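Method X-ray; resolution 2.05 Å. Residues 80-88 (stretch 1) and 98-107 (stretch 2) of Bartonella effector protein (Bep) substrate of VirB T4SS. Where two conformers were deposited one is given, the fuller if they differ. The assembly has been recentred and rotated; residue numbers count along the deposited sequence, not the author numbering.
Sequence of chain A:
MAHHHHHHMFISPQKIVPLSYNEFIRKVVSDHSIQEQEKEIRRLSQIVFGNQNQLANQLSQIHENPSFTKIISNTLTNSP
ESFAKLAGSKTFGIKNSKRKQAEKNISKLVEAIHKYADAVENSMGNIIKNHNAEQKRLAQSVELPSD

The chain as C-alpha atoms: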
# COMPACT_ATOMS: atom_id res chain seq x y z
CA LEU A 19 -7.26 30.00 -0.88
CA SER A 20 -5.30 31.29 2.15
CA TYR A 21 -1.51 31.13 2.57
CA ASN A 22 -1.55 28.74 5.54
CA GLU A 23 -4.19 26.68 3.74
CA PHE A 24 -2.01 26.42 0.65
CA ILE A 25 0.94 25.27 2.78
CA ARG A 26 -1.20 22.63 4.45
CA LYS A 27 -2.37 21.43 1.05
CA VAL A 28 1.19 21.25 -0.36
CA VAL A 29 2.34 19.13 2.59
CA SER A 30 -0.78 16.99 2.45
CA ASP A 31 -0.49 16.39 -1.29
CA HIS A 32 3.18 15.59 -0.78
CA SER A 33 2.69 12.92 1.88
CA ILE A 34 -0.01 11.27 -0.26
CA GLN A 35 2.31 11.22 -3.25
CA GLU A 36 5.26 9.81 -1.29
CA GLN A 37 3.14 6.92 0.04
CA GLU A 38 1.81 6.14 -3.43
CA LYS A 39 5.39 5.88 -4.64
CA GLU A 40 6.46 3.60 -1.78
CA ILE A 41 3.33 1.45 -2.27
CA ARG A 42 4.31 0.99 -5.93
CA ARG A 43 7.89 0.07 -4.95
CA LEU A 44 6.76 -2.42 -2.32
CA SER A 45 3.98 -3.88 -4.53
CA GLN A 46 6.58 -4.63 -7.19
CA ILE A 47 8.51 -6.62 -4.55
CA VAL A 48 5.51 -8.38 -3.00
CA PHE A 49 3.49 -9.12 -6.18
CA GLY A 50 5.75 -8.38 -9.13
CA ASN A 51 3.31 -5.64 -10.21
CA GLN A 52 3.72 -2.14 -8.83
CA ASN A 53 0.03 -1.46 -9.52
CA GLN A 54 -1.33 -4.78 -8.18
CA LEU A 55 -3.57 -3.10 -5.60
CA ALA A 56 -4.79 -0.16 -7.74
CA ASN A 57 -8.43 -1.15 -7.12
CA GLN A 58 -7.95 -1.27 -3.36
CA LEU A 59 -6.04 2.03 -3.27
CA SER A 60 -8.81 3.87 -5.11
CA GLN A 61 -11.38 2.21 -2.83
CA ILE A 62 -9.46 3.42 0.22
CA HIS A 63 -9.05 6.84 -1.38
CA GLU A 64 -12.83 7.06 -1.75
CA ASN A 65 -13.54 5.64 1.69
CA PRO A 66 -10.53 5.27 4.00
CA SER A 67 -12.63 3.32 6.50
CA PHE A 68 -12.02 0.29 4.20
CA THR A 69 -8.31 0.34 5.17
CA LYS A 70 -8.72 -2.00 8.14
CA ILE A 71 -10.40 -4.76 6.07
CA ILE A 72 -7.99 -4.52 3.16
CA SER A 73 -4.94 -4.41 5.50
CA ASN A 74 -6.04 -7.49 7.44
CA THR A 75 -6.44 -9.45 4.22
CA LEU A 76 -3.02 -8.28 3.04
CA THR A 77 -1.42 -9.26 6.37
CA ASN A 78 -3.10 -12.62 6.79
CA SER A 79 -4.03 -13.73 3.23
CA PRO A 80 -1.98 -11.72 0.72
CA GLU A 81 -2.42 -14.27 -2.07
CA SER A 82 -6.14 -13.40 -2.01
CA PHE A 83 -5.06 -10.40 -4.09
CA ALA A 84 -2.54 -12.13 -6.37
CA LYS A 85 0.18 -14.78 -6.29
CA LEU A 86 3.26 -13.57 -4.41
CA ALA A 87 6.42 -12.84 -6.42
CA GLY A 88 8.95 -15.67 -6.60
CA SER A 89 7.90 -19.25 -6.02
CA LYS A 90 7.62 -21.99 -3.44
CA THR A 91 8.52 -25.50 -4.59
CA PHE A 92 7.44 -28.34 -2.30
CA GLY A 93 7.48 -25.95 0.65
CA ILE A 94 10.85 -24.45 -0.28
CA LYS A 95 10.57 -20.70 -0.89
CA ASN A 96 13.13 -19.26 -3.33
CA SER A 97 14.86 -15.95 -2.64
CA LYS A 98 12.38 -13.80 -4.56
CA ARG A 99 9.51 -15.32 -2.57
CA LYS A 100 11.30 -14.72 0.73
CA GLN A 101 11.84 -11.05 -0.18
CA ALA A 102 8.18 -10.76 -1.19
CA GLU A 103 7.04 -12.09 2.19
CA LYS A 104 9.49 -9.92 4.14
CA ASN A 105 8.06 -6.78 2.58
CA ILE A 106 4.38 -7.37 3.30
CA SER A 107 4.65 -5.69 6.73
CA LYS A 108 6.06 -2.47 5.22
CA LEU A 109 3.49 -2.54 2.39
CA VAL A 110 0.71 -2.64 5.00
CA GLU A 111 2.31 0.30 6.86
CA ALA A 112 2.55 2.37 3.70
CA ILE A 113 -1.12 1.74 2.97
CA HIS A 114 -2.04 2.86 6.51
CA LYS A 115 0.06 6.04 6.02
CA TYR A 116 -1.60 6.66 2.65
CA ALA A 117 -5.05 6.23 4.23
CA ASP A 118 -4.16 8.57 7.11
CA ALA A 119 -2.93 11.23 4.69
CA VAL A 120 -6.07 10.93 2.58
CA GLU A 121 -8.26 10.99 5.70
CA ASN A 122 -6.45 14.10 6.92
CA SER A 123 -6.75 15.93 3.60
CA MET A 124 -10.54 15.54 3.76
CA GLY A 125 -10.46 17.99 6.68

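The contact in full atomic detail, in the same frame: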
# COMPACT_ATOMS: atom_id res chain seq x y z
N PRO A 80 -2.38 -12.54 1.87
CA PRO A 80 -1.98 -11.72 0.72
C PRO A 80 -2.25 -12.34 -0.65
O PRO A 80 -2.51 -11.61 -1.60
CB PRO A 80 -0.47 -11.52 0.94
CG PRO A 80 -0.07 -12.65 1.81
CD PRO A 80 -1.22 -12.82 2.74
N GLU A 81 -2.22 -13.67 -0.75
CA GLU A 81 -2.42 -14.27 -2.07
C GLU A 81 -3.91 -14.27 -2.47
O GLU A 81 -4.25 -14.64 -3.58
CB GLU A 81 -1.78 -15.68 -2.14
CG GLU A 81 -0.23 -15.59 -2.29
CD GLU A 81 0.49 -16.91 -2.57
OE1 GLU A 81 0.17 -17.93 -1.91
OE2 GLU A 81 1.41 -16.93 -3.44
N SER A 82 -4.77 -13.76 -1.60
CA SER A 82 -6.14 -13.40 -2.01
C SER A 82 -6.11 -12.36 -3.13
O SER A 82 -6.97 -12.35 -3.99
CB SER A 82 -6.95 -12.84 -0.84
OG SER A 82 -7.27 -13.86 0.08
N PHE A 83 -5.12 -11.46 -3.09
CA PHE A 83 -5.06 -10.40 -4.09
C PHE A 83 -4.39 -10.87 -5.38
O PHE A 83 -4.85 -10.57 -6.49
CB PHE A 83 -4.33 -9.16 -3.52
CG PHE A 83 -5.05 -8.52 -2.36
CD1 PHE A 83 -6.28 -7.90 -2.54
CD2 PHE A 83 -4.50 -8.53 -1.08
CE1 PHE A 83 -6.96 -7.33 -1.48
CE2 PHE A 83 -5.16 -7.93 -0.02
CZ PHE A 83 -6.39 -7.33 -0.21
N ALA A 84 -3.28 -11.59 -5.24
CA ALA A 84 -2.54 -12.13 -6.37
C ALA A 84 -1.49 -13.08 -5.82
O ALA A 84 -1.17 -13.03 -4.64
CB ALA A 84 -1.87 -11.02 -7.18
N LYS A 85 -0.95 -13.93 -6.68
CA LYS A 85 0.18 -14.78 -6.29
C LYS A 85 1.37 -13.91 -5.88
O LYS A 85 1.63 -12.89 -6.50
CB LYS A 85 0.57 -15.71 -7.45
CG LYS A 85 1.70 -16.66 -7.11
CD LYS A 85 1.78 -17.78 -8.13
CE LYS A 85 2.69 -17.41 -9.27
NZ LYS A 85 4.09 -17.26 -8.79
N LEU A 86 2.07 -14.31 -4.82
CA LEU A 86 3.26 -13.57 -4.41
C LEU A 86 4.38 -13.74 -5.44
O LEU A 86 4.44 -14.76 -6.13
CB LEU A 86 3.75 -14.03 -3.04
CG LEU A 86 2.81 -13.85 -1.85
CD1 LEU A 86 3.49 -14.34 -0.59
CD2 LEU A 86 2.39 -12.40 -1.72
N ALA A 87 5.25 -12.75 -5.54
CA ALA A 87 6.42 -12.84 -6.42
C ALA A 87 7.29 -14.00 -5.98
O ALA A 87 7.24 -14.43 -4.83
CB ALA A 87 7.21 -11.55 -6.41
N GLY A 88 8.10 -14.52 -6.90
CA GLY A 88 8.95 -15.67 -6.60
C GLY A 88 8.13 -16.94 -6.64
O GLY A 88 7.01 -16.95 -7.15
N LYS A 98 13.35 -14.80 -4.15
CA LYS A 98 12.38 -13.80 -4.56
C LYS A 98 11.11 -13.90 -3.70
O LYS A 98 10.55 -12.89 -3.29
CB LYS A 98 12.04 -13.97 -6.04
CG LYS A 98 11.64 -12.69 -6.74
CD LYS A 98 11.56 -12.89 -8.24
CE LYS A 98 11.25 -11.59 -8.95
NZ LYS A 98 11.23 -11.75 -10.44
N ARG A 99 10.68 -15.12 -3.41
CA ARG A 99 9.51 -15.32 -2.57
C ARG A 99 9.77 -14.85 -1.14
O ARG A 99 8.90 -14.24 -0.51
CB ARG A 99 9.08 -16.79 -2.55
CG ARG A 99 7.92 -17.08 -1.61
CD ARG A 99 6.67 -16.28 -1.98
NE ARG A 99 6.23 -16.53 -3.36
CZ ARG A 99 5.38 -17.49 -3.73
NH1 ARG A 99 4.86 -18.31 -2.82
NH2 ARG A 99 5.04 -17.63 -5.00
N LYS A 100 10.95 -15.14 -0.62
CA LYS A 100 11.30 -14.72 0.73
C LYS A 100 11.33 -13.19 0.83
O LYS A 100 10.81 -12.64 1.79
CB LYS A 100 12.65 -15.32 1.16
CG LYS A 100 12.60 -16.85 1.31
CD LYS A 100 13.86 -17.41 1.95
CE LYS A 100 13.71 -18.90 2.26
NZ LYS A 100 14.90 -19.46 2.97
N GLN A 101 11.87 -12.51 -0.18
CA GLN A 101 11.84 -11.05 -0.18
C GLN A 101 10.42 -10.51 -0.28
O GLN A 101 10.09 -9.51 0.35
CB GLN A 101 12.68 -10.47 -1.32
CG GLN A 101 14.19 -10.55 -1.09
CD GLN A 101 14.62 -10.03 0.27
OE1 GLN A 101 15.12 -10.78 1.12
NE2 GLN A 101 14.41 -8.74 0.50
N ALA A 102 9.57 -11.17 -1.07
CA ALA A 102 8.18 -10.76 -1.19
C ALA A 102 7.52 -10.78 0.19
O ALA A 102 6.92 -9.78 0.62
CB ALA A 102 7.41 -11.66 -2.17
N GLU A 103 7.66 -11.91 0.88
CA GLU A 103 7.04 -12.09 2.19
C GLU A 103 7.57 -11.09 3.21
O GLU A 103 6.80 -10.56 4.01
CB GLU A 103 7.24 -13.52 2.69
CG GLU A 103 6.38 -14.54 1.94
CD GLU A 103 6.47 -15.96 2.49
OE1 GLU A 103 7.35 -16.23 3.33
OE2 GLU A 103 5.66 -16.80 2.06
N LYS A 104 8.87 -10.81 3.16
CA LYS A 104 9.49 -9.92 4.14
C LYS A 104 9.16 -8.46 3.90
O LYS A 104 9.55 -7.60 4.68
CB LYS A 104 11.01 -10.09 4.15
CG LYS A 104 11.47 -11.39 4.79
CD LYS A 104 12.96 -11.61 4.55
CE LYS A 104 13.38 -13.03 4.91
NZ LYS A 104 14.82 -13.27 4.65
N ASN A 105 8.42 -8.16 2.84
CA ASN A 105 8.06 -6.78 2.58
C ASN A 105 6.57 -6.50 2.74
O ASN A 105 6.13 -5.37 2.59
CB ASN A 105 8.53 -6.38 1.18
CG ASN A 105 9.99 -5.97 1.17
OD1 ASN A 105 10.31 -4.82 1.47
ND2 ASN A 105 10.88 -6.91 0.88
N ILE A 106 5.81 -7.54 3.08
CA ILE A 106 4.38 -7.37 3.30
C ILE A 106 4.10 -6.40 4.47
O ILE A 106 3.26 -5.50 4.35
CB ILE A 106 3.72 -8.74 3.49
CG1 ILE A 106 3.62 -9.44 2.13
CG2 ILE A 106 2.35 -8.61 4.13
CD1 ILE A 106 3.10 -10.85 2.19
N SER A 107 4.81 -6.58 5.58
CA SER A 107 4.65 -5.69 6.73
C SER A 107 4.80 -4.20 6.34
O SER A 107 3.96 -3.37 6.69
CB SER A 107 5.66 -6.06 7.83
OG SER A 107 5.46 -5.27 8.98
O HOH W 1 2.76 -19.80 -4.84

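Arg99 dominates this contact. Its CA-to-CB bond points sideways to the loop, but chi2 and chi3, both p, fold the chain back so that the guanidinium reaches three successive carbonyls. NE donates to Ala87 O at 2.8 Å with a nearly straight N-H...O angle of 157°, and NH2 donates to Gly88 O at 3.0 Å (140°). A weak bond also runs from Arg99 NH2 to Leu86 O, 3.1 Å at only 121°. Arginine suits this place because one planar group offers several N-H donors, and here two of its nitrogens, NE and NH2, reach the carbonyls of Leu86, Ala87 and Gly88. Ala87 O is further approached by Arg99 CA at 3.3 Å, a CA-H...O contact.

The charges around the guanidinium are less neatly arranged. Glu81 OE2 lies 3.8 Å from Arg99 NH1, over a face of the group, so this long salt bridge is one of charges without an N-H directed at the oxygen. The same OE2 accepts a straight hydrogen bond from Leu86 N at 3.0 Å, tying the 3-10 segment to the loop. Lys85 NZ, a like charge, sits 3.9 Å from Arg99 NH2.

Leu86, buried, serves both chemistries. Its CB packs over the same guanidinium face as Glu81 OE2, 3.5 Å from Arg99 NE, while its branched end meets aliphatic surface: CD2 lies 4.3 Å from Ile106 CD1, and CD1 3.8 Å from Glu103 CG. Ile106 CD1 also touches Pro80 CG at 3.7 Å, extending the apolar patch. The small Ala102 allows close approach, its CB 4.2 Å from Ala87 CB.

The CA atoms of the two stretches come nearest at Gly88, whose CA lies 4.1 Å from Arg99 CA and 3.6 Å from Lys98 CB. An ideal CB on Gly88 would fall 2.1 Å from Arg99 N, a clash, and the positive phi of 78° independently favours glycine.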